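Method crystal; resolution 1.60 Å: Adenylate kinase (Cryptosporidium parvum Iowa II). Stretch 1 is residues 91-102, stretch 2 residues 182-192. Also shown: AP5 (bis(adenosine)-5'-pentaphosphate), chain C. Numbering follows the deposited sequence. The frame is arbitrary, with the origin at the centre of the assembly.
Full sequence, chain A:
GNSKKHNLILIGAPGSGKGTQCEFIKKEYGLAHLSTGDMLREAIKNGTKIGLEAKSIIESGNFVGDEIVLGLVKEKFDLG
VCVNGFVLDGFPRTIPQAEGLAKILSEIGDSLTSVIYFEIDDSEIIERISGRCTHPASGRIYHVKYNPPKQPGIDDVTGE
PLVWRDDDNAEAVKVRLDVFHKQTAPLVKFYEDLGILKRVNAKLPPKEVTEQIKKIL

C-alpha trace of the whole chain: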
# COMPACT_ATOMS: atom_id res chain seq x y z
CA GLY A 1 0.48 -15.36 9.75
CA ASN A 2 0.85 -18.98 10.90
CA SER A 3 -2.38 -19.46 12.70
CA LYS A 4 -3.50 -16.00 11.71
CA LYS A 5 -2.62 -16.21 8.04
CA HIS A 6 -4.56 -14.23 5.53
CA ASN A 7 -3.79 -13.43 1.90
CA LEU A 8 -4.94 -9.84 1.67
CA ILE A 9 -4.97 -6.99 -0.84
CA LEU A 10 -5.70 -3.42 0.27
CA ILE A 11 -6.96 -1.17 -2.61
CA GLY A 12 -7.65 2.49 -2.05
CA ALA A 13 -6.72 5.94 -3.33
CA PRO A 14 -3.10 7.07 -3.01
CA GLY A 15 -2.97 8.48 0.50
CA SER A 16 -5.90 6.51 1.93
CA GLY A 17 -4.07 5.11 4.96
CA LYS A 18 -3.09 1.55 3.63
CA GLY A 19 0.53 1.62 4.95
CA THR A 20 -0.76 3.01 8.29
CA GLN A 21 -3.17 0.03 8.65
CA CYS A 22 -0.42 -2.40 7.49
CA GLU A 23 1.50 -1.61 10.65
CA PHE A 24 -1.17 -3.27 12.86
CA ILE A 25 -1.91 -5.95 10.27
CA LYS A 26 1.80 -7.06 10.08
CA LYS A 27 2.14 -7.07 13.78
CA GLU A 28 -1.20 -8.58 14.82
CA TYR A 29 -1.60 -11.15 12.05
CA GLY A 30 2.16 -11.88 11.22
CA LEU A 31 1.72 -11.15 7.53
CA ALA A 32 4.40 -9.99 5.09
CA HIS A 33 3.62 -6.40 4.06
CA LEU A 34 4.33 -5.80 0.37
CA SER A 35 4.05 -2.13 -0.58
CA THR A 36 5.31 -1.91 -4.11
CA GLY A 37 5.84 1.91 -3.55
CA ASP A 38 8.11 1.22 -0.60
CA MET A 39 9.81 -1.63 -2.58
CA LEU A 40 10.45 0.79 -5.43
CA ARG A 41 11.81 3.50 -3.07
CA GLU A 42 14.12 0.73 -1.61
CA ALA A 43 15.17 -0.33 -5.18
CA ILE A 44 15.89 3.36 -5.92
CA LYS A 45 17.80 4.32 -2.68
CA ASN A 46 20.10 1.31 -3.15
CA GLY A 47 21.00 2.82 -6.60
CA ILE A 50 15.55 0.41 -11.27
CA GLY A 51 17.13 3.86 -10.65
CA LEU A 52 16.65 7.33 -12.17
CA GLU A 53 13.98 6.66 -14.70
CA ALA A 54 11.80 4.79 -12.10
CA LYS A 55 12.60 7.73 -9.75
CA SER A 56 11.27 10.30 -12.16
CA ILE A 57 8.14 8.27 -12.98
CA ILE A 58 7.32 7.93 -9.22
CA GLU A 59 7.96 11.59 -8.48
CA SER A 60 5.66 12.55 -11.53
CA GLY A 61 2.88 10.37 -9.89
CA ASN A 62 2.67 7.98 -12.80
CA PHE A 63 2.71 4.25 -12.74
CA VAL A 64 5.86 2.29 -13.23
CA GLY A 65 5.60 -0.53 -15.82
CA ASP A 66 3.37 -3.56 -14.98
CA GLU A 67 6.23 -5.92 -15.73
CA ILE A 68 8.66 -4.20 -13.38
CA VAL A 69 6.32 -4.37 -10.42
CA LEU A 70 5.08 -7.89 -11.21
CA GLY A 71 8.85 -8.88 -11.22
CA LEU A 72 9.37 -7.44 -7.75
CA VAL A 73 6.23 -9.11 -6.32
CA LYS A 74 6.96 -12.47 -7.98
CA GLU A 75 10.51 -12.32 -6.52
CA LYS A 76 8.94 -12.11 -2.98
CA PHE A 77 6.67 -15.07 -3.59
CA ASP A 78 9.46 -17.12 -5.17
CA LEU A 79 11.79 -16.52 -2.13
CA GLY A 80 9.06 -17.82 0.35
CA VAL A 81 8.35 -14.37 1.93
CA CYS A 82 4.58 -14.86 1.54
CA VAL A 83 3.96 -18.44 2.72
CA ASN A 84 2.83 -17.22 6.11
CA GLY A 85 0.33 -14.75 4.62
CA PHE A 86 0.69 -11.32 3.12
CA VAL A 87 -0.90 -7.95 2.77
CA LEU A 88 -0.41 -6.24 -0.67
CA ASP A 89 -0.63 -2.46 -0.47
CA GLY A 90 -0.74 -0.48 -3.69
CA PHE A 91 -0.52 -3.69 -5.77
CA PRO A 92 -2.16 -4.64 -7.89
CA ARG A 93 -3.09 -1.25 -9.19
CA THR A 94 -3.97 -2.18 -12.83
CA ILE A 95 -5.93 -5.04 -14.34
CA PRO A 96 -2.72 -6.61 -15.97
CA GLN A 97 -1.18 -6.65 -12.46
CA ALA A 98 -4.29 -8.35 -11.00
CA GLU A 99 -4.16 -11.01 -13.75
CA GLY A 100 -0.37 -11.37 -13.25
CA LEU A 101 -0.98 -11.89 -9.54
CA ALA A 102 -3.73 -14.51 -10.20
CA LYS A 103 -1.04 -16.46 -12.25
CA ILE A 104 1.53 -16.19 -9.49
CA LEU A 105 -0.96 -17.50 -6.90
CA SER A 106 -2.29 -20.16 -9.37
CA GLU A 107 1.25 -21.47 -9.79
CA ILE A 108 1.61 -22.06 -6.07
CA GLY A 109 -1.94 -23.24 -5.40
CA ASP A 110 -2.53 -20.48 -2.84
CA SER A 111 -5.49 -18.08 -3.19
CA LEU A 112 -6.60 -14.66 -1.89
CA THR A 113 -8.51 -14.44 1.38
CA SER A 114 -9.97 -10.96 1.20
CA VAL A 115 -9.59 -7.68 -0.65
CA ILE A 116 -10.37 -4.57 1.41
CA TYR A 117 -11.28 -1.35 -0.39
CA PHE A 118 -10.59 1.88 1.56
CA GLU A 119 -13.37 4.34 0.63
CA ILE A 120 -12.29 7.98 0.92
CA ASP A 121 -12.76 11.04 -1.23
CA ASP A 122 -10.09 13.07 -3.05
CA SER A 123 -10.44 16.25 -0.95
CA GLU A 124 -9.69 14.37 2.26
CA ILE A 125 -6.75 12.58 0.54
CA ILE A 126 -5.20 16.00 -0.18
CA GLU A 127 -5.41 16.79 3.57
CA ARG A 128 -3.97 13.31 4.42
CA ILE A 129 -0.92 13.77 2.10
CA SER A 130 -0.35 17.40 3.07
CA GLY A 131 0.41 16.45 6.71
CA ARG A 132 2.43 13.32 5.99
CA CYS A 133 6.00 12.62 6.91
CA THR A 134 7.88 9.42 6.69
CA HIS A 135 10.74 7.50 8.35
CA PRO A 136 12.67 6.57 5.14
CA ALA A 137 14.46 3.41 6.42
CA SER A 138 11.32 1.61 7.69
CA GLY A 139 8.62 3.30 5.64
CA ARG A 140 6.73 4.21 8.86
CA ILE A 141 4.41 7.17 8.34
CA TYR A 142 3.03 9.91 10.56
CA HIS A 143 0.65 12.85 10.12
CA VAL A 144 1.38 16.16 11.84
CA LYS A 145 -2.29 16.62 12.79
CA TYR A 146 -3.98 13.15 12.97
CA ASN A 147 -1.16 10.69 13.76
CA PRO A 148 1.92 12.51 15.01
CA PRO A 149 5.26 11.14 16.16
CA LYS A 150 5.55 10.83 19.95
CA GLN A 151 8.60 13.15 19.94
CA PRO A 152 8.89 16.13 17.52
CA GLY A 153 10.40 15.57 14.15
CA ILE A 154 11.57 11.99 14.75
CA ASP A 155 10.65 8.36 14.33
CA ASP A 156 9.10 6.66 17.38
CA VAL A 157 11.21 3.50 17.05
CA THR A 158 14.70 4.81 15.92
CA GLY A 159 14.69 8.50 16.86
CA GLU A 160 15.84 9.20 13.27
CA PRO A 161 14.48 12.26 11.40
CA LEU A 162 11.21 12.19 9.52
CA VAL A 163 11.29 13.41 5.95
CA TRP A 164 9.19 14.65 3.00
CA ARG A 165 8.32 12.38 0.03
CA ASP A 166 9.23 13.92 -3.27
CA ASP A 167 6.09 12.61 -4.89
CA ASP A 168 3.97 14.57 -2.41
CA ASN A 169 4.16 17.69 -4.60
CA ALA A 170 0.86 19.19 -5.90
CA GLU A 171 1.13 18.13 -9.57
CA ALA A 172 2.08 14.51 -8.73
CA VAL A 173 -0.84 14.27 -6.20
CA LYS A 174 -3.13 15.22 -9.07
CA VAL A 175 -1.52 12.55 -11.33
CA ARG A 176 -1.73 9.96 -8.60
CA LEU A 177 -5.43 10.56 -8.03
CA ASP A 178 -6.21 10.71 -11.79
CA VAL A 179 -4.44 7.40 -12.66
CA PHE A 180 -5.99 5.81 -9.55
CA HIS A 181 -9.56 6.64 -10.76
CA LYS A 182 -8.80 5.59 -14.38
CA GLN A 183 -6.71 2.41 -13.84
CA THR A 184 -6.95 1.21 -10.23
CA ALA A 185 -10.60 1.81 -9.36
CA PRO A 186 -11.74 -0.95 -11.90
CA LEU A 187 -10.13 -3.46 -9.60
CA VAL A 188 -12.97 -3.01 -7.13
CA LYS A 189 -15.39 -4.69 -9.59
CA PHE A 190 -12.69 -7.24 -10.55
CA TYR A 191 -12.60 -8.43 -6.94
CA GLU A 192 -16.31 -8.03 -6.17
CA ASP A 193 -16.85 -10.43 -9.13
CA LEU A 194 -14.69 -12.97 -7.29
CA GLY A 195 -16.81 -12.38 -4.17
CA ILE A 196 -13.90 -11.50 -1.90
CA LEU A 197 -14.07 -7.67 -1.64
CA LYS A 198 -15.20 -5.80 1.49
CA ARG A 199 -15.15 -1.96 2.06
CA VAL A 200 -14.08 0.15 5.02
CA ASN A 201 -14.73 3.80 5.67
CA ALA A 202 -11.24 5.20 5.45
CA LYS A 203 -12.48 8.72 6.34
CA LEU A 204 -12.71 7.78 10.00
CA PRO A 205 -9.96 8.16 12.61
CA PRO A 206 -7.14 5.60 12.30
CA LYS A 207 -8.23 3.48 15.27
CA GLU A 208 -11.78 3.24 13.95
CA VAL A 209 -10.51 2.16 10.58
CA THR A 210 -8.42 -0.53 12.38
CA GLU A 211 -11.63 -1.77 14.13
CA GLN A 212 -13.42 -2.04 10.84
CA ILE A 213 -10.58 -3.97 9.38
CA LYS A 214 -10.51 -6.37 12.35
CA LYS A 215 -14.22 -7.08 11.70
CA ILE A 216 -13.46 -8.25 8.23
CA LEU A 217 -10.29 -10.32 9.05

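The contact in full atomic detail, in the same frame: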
# COMPACT_ATOMS: atom_id res chain seq x y z
N PHE A 91 -0.71 -2.69 -4.66
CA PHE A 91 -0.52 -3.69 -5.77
C PHE A 91 -1.57 -4.71 -5.48
O PHE A 91 -1.71 -5.13 -4.34
CB PHE A 91 0.89 -4.36 -5.67
CG PHE A 91 1.05 -5.45 -6.65
CD1 PHE A 91 1.62 -5.21 -7.92
CD2 PHE A 91 0.53 -6.70 -6.38
CE1 PHE A 91 1.68 -6.28 -8.87
CE2 PHE A 91 0.64 -7.75 -7.34
CZ PHE A 91 1.16 -7.52 -8.57
N PRO A 92 -2.20 -5.20 -6.49
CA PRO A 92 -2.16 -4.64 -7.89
C PRO A 92 -2.77 -3.27 -8.03
O PRO A 92 -3.64 -2.94 -7.25
CB PRO A 92 -3.11 -5.64 -8.69
CG PRO A 92 -3.93 -6.23 -7.66
CD PRO A 92 -3.12 -6.34 -6.37
N ARG A 93 -2.41 -2.50 -9.06
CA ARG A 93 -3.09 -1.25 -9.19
C ARG A 93 -3.54 -1.10 -10.65
O ARG A 93 -4.07 -0.08 -10.99
CB ARG A 93 -2.27 -0.05 -8.44
CG ARG A 93 -1.04 0.30 -9.07
CD ARG A 93 -0.66 1.64 -8.48
NE ARG A 93 -0.05 1.49 -7.13
CZ ARG A 93 0.15 2.55 -6.34
NH1 ARG A 93 -0.26 3.79 -6.62
NH2 ARG A 93 0.82 2.30 -5.18
N THR A 94 -3.39 -2.16 -11.48
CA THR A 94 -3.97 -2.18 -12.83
C THR A 94 -4.53 -3.61 -13.02
O THR A 94 -4.16 -4.56 -12.32
CB THR A 94 -2.93 -1.96 -13.95
OG1 THR A 94 -1.97 -3.07 -13.93
CG2 THR A 94 -2.23 -0.65 -13.81
N ILE A 95 -5.37 -3.77 -14.03
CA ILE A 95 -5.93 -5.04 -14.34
C ILE A 95 -4.81 -6.02 -14.79
O ILE A 95 -4.87 -7.13 -14.27
CB ILE A 95 -7.10 -4.91 -15.46
CG1 ILE A 95 -8.24 -4.13 -14.88
CG2 ILE A 95 -7.55 -6.29 -15.84
CD1 ILE A 95 -8.92 -4.90 -13.69
N PRO A 96 -3.84 -5.67 -15.70
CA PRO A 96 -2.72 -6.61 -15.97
C PRO A 96 -1.95 -7.05 -14.74
O PRO A 96 -1.57 -8.20 -14.64
CB PRO A 96 -1.84 -5.92 -17.03
CG PRO A 96 -2.89 -4.99 -17.69
CD PRO A 96 -3.81 -4.49 -16.62
N GLN A 97 -1.86 -6.17 -13.76
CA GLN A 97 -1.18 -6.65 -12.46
C GLN A 97 -2.03 -7.62 -11.72
O GLN A 97 -1.48 -8.53 -11.11
CB GLN A 97 -0.92 -5.45 -11.60
CG GLN A 97 0.19 -4.59 -12.21
CD GLN A 97 0.47 -3.29 -11.37
OE1 GLN A 97 0.11 -3.27 -10.19
NE2 GLN A 97 1.00 -2.21 -12.03
N ALA A 98 -3.35 -7.40 -11.68
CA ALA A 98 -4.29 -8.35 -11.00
C ALA A 98 -4.22 -9.76 -11.69
O ALA A 98 -4.20 -10.78 -11.02
CB ALA A 98 -5.75 -7.84 -11.04
N GLU A 99 -4.24 -9.72 -13.01
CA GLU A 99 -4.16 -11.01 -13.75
C GLU A 99 -2.80 -11.66 -13.49
O GLU A 99 -2.71 -12.90 -13.46
CB GLU A 99 -4.39 -10.74 -15.27
CG GLU A 99 -5.78 -10.15 -15.56
CD GLU A 99 -5.94 -9.65 -16.96
OE1 GLU A 99 -4.94 -9.15 -17.59
OE2 GLU A 99 -7.15 -9.68 -17.39
N GLY A 100 -1.72 -10.85 -13.43
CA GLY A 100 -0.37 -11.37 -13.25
C GLY A 100 -0.33 -11.97 -11.86
O GLY A 100 0.20 -13.04 -11.68
N LEU A 101 -0.90 -11.29 -10.87
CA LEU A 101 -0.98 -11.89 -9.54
C LEU A 101 -1.78 -13.22 -9.46
O LEU A 101 -1.34 -14.17 -8.77
CB LEU A 101 -1.61 -10.89 -8.51
CG LEU A 101 -1.75 -11.44 -7.02
CD1 LEU A 101 -0.39 -11.81 -6.44
CD2 LEU A 101 -2.51 -10.41 -6.20
N ALA A 102 -2.93 -13.28 -10.17
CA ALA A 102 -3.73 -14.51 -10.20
C ALA A 102 -2.84 -15.69 -10.73
O ALA A 102 -2.92 -16.77 -10.20
CB ALA A 102 -4.92 -14.25 -11.17
N LYS A 182 -8.74 6.21 -13.05
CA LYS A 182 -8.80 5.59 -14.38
C LYS A 182 -8.44 4.10 -14.38
O LYS A 182 -9.09 3.23 -15.05
CB LYS A 182 -7.87 6.36 -15.33
CG LYS A 182 -8.49 7.70 -15.71
CD LYS A 182 -7.46 8.56 -16.59
CE LYS A 182 -8.04 9.93 -17.16
NZ LYS A 182 -9.11 10.59 -16.39
N GLN A 183 -7.36 3.73 -13.70
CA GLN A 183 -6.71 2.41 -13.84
C GLN A 183 -6.89 1.49 -12.67
O GLN A 183 -6.92 0.25 -12.86
CB GLN A 183 -5.21 2.57 -14.17
CG GLN A 183 -5.07 3.05 -15.60
CD GLN A 183 -3.67 3.22 -16.07
OE1 GLN A 183 -2.92 2.27 -16.25
NE2 GLN A 183 -3.30 4.47 -16.29
N THR A 184 -6.95 2.07 -11.45
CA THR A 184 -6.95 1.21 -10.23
C THR A 184 -8.36 0.95 -9.80
O THR A 184 -8.66 -0.15 -9.42
CB THR A 184 -6.17 1.92 -9.13
OG1 THR A 184 -4.86 2.18 -9.64
CG2 THR A 184 -6.10 0.97 -7.87
N ALA A 185 -9.23 1.97 -9.79
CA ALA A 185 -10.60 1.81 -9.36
C ALA A 185 -11.41 0.63 -9.98
O ALA A 185 -12.19 0.01 -9.23
CB ALA A 185 -11.31 3.11 -9.50
N PRO A 186 -11.16 0.27 -11.25
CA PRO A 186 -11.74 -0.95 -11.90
C PRO A 186 -11.48 -2.27 -11.21
O PRO A 186 -12.20 -3.27 -11.44
CB PRO A 186 -11.01 -1.01 -13.24
CG PRO A 186 -10.85 0.40 -13.62
CD PRO A 186 -10.38 1.02 -12.28
N LEU A 187 -10.42 -2.29 -10.40
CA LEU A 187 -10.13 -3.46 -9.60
C LEU A 187 -11.17 -3.73 -8.53
O LEU A 187 -11.25 -4.87 -8.07
CB LEU A 187 -8.76 -3.36 -8.94
CG LEU A 187 -7.58 -3.33 -9.87
CD1 LEU A 187 -6.39 -3.02 -8.93
CD2 LEU A 187 -7.36 -4.71 -10.48
N VAL A 188 -11.95 -2.73 -8.14
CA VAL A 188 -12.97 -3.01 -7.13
C VAL A 188 -14.00 -3.97 -7.74
O VAL A 188 -14.34 -4.98 -7.14
CB VAL A 188 -13.68 -1.76 -6.71
CG1 VAL A 188 -14.78 -2.09 -5.72
CG2 VAL A 188 -12.71 -0.86 -6.00
N LYS A 189 -14.45 -3.70 -8.97
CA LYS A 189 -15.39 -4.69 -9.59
C LYS A 189 -14.75 -6.04 -9.86
O LYS A 189 -15.40 -7.07 -9.64
CB LYS A 189 -16.00 -4.01 -10.85
CG LYS A 189 -16.90 -2.95 -10.34
CD LYS A 189 -17.68 -2.20 -11.42
CE LYS A 189 -18.52 -0.99 -10.83
NZ LYS A 189 -19.54 -1.29 -9.75
N PHE A 190 -13.47 -6.06 -10.26
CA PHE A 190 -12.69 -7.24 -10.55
C PHE A 190 -12.79 -8.15 -9.35
O PHE A 190 -13.04 -9.36 -9.47
CB PHE A 190 -11.23 -6.88 -10.82
CG PHE A 190 -10.32 -8.06 -11.17
CD1 PHE A 190 -9.97 -8.36 -12.53
CD2 PHE A 190 -9.73 -8.82 -10.18
CE1 PHE A 190 -9.13 -9.41 -12.85
CE2 PHE A 190 -8.87 -9.88 -10.48
CZ PHE A 190 -8.53 -10.18 -11.80
N TYR A 191 -12.56 -7.60 -8.16
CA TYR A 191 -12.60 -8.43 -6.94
C TYR A 191 -13.96 -8.69 -6.37
O TYR A 191 -14.14 -9.70 -5.64
CB TYR A 191 -11.63 -7.88 -5.87
CG TYR A 191 -10.22 -8.12 -6.34
CD1 TYR A 191 -9.69 -9.40 -6.50
CD2 TYR A 191 -9.36 -7.01 -6.63
CE1 TYR A 191 -8.34 -9.63 -6.97
CE2 TYR A 191 -8.04 -7.22 -7.07
CZ TYR A 191 -7.54 -8.52 -7.28
OH TYR A 191 -6.27 -8.66 -7.72
N GLU A 192 -14.90 -7.77 -6.56
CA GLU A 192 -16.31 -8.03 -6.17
C GLU A 192 -16.86 -9.20 -6.99
O GLU A 192 -17.60 -10.03 -6.48
CB GLU A 192 -17.13 -6.84 -6.50
CG GLU A 192 -16.93 -5.79 -5.43
CD GLU A 192 -17.86 -4.59 -5.67
OE1 GLU A 192 -18.19 -4.28 -6.87
OE2 GLU A 192 -18.22 -3.93 -4.68
PA AP5 C . 3.07 4.34 -2.83
O1A AP5 C . 4.26 4.51 -1.89
O2A AP5 C . 2.17 3.20 -2.66
O3A AP5 C . 2.22 5.70 -2.85
PB AP5 C . 0.68 5.96 -3.13
O1B AP5 C . 0.12 4.95 -4.00
O2B AP5 C . 0.56 7.45 -3.48
O3B AP5 C . 0.08 5.72 -1.58
PG AP5 C . 0.62 6.25 -0.21
O1G AP5 C . 0.84 7.72 -0.34
O2G AP5 C . 1.74 5.37 0.18
O3G AP5 C . -0.70 5.97 0.61
PD AP5 C . -1.10 4.99 1.84
O1D AP5 C . 0.05 4.12 2.13
O2D AP5 C . -2.42 4.44 1.49
O3D AP5 C . -1.38 6.04 3.02
PE AP5 C . -0.52 6.28 4.34
O1E AP5 C . 0.83 6.61 3.96
O2E AP5 C . -0.72 5.16 5.34
O5F AP5 C . 3.52 4.27 -4.36
C5F AP5 C . 4.54 5.23 -4.68
C4F AP5 C . 4.48 5.31 -6.26
O4F AP5 C . 5.21 4.20 -6.75
C3F AP5 C . 3.16 5.25 -6.94
O3F AP5 C . 2.54 6.52 -6.98
C2F AP5 C . 3.67 4.81 -8.33
O2F AP5 C . 4.44 5.90 -8.98
C1F AP5 C . 4.66 3.71 -7.99
N9A AP5 C . 3.99 2.46 -7.82
C8A AP5 C . 3.85 1.81 -6.56
N7A AP5 C . 3.20 0.66 -6.71
C5A AP5 C . 2.95 0.51 -8.09
C6A AP5 C . 2.36 -0.52 -8.80
N6A AP5 C . 1.72 -1.59 -8.34
N1A AP5 C . 2.30 -0.28 -10.20
C2A AP5 C . 2.88 0.79 -10.70
N3A AP5 C . 3.47 1.81 -10.04
C4A AP5 C . 3.57 1.60 -8.65
O5J AP5 C . -1.30 7.49 4.95
C5J AP5 C . -1.19 8.86 4.32
C4J AP5 C . -1.30 9.85 5.50
O4J AP5 C . -2.56 9.81 6.21
C3J AP5 C . -0.14 9.70 6.49
O3J AP5 C . 0.25 10.98 6.94
C2J AP5 C . -0.90 9.02 7.58
O2J AP5 C . -0.32 9.29 8.85
C1J AP5 C . -2.25 9.58 7.69
N9B AP5 C . -3.35 8.77 8.11
C8B AP5 C . -3.49 7.39 7.94
N7B AP5 C . -4.70 7.04 8.42
C5B AP5 C . -5.32 8.16 8.90
C6B AP5 C . -6.65 8.43 9.36
N6B AP5 C . -7.52 7.43 9.50
N1B AP5 C . -6.96 9.71 9.71
C2B AP5 C . -6.04 10.74 9.48
N3B AP5 C . -4.79 10.56 8.96
C4B AP5 C . -4.45 9.28 8.57
O HOH W 1 -3.26 3.76 -7.70
O HOH W 2 -6.40 -1.21 -15.15
O HOH W 3 -5.52 -11.09 -8.46

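Residues 91-102 run from a loop into a helix that begins at Ile95, and they lie against residues 182-192, where one helix gives way to another through the segment around Ala185. The helices 95-102 and 186-192 run in broadly the same direction, with 33° between their axes and a closest approach of 10.7 Å. The chain backbones come nearer at the loop, where the CA atoms of Arg93 and Thr184 are 4.7 Å apart; farther along, the CA atoms of Ile95 and Leu187 are separated by 6.5 Å. Together the two stretches bury 514 Å², with Ile95, Leu187 and Phe190 the largest contributors.

Leu187 points toward the first stretch and spans the junction between its loop and its helix. Leu187 CD1 packs against the loop, 3.2 Å from Pro92 O and 3.8 Å from Arg93 CA, while Leu187 CD2 approaches the start of the helix, 3.6 Å from both Ile95 CD1 and Ala98 CB. The latter contacts are purely apolar. Ile95 starts out sideways from its CA, but with both chi angles in m its end comes nearer to the second stretch. Its CD1 thereby reaches Phe190 CD1 at 3.8 Å as well as Leu187, and lies more loosely against Pro186, with Ile95 CD1 4.4 Å from Pro186 CB.

One turn on, Ala98 presents only a methyl group, and Leu187, Phe190 and Tyr191 all approach it closely. Phe190, with chi1 in t, lays one face of its ring over this methyl: Ala98 CB is 3.9 Å from the centroid of the Phe190 ring and 21° off its normal, a CH-pi contact. The hydroxyl of Tyr191 comes to the same methyl, with OH 3.5 Å from Ala98 CB, and also meets Pro92, whose CG lies 3.4 Å from Tyr191 OH near the plane of the ring. The cis peptide bond before Pro92 belongs to this turn in the loop. Tyr191 OH finds its polar partner in a water 2.6 Å away, which in turn donates to Ala98 O at 2.9 Å, so the hydroxyl is served at the margin of an apolar patch.

The direct hydrogen bond between the stretches sits at their closest backbone approach. Thr184 OG1 donates to Arg93 O over 2.7 Å, and Thr184 CA adds a CH···O contact to Arg93 O at 3.2 Å. Nearby, a water accepts from Ile95 N at 3.0 Å and donates to Gln183 O at 2.8 Å, joining the first turn of one helix to the backbone of the other stretch. Thr94 caps that turn: its OG1 accepts from Gln97 N at 3.1 Å.

The end of Arg93 leads away from this contact to the inhibitor, where NH1 donates to AP5 O1B at 2.9 Å. Gln97 reads the adenine, its NE2 donating to AP5 N1A and its OE1 accepting from AP5 N6A, both at 3.0 Å. The first stretch thus packs against the second while the side chains of Arg93, in its loop, and Gln97, in its helix, bind the nucleotide.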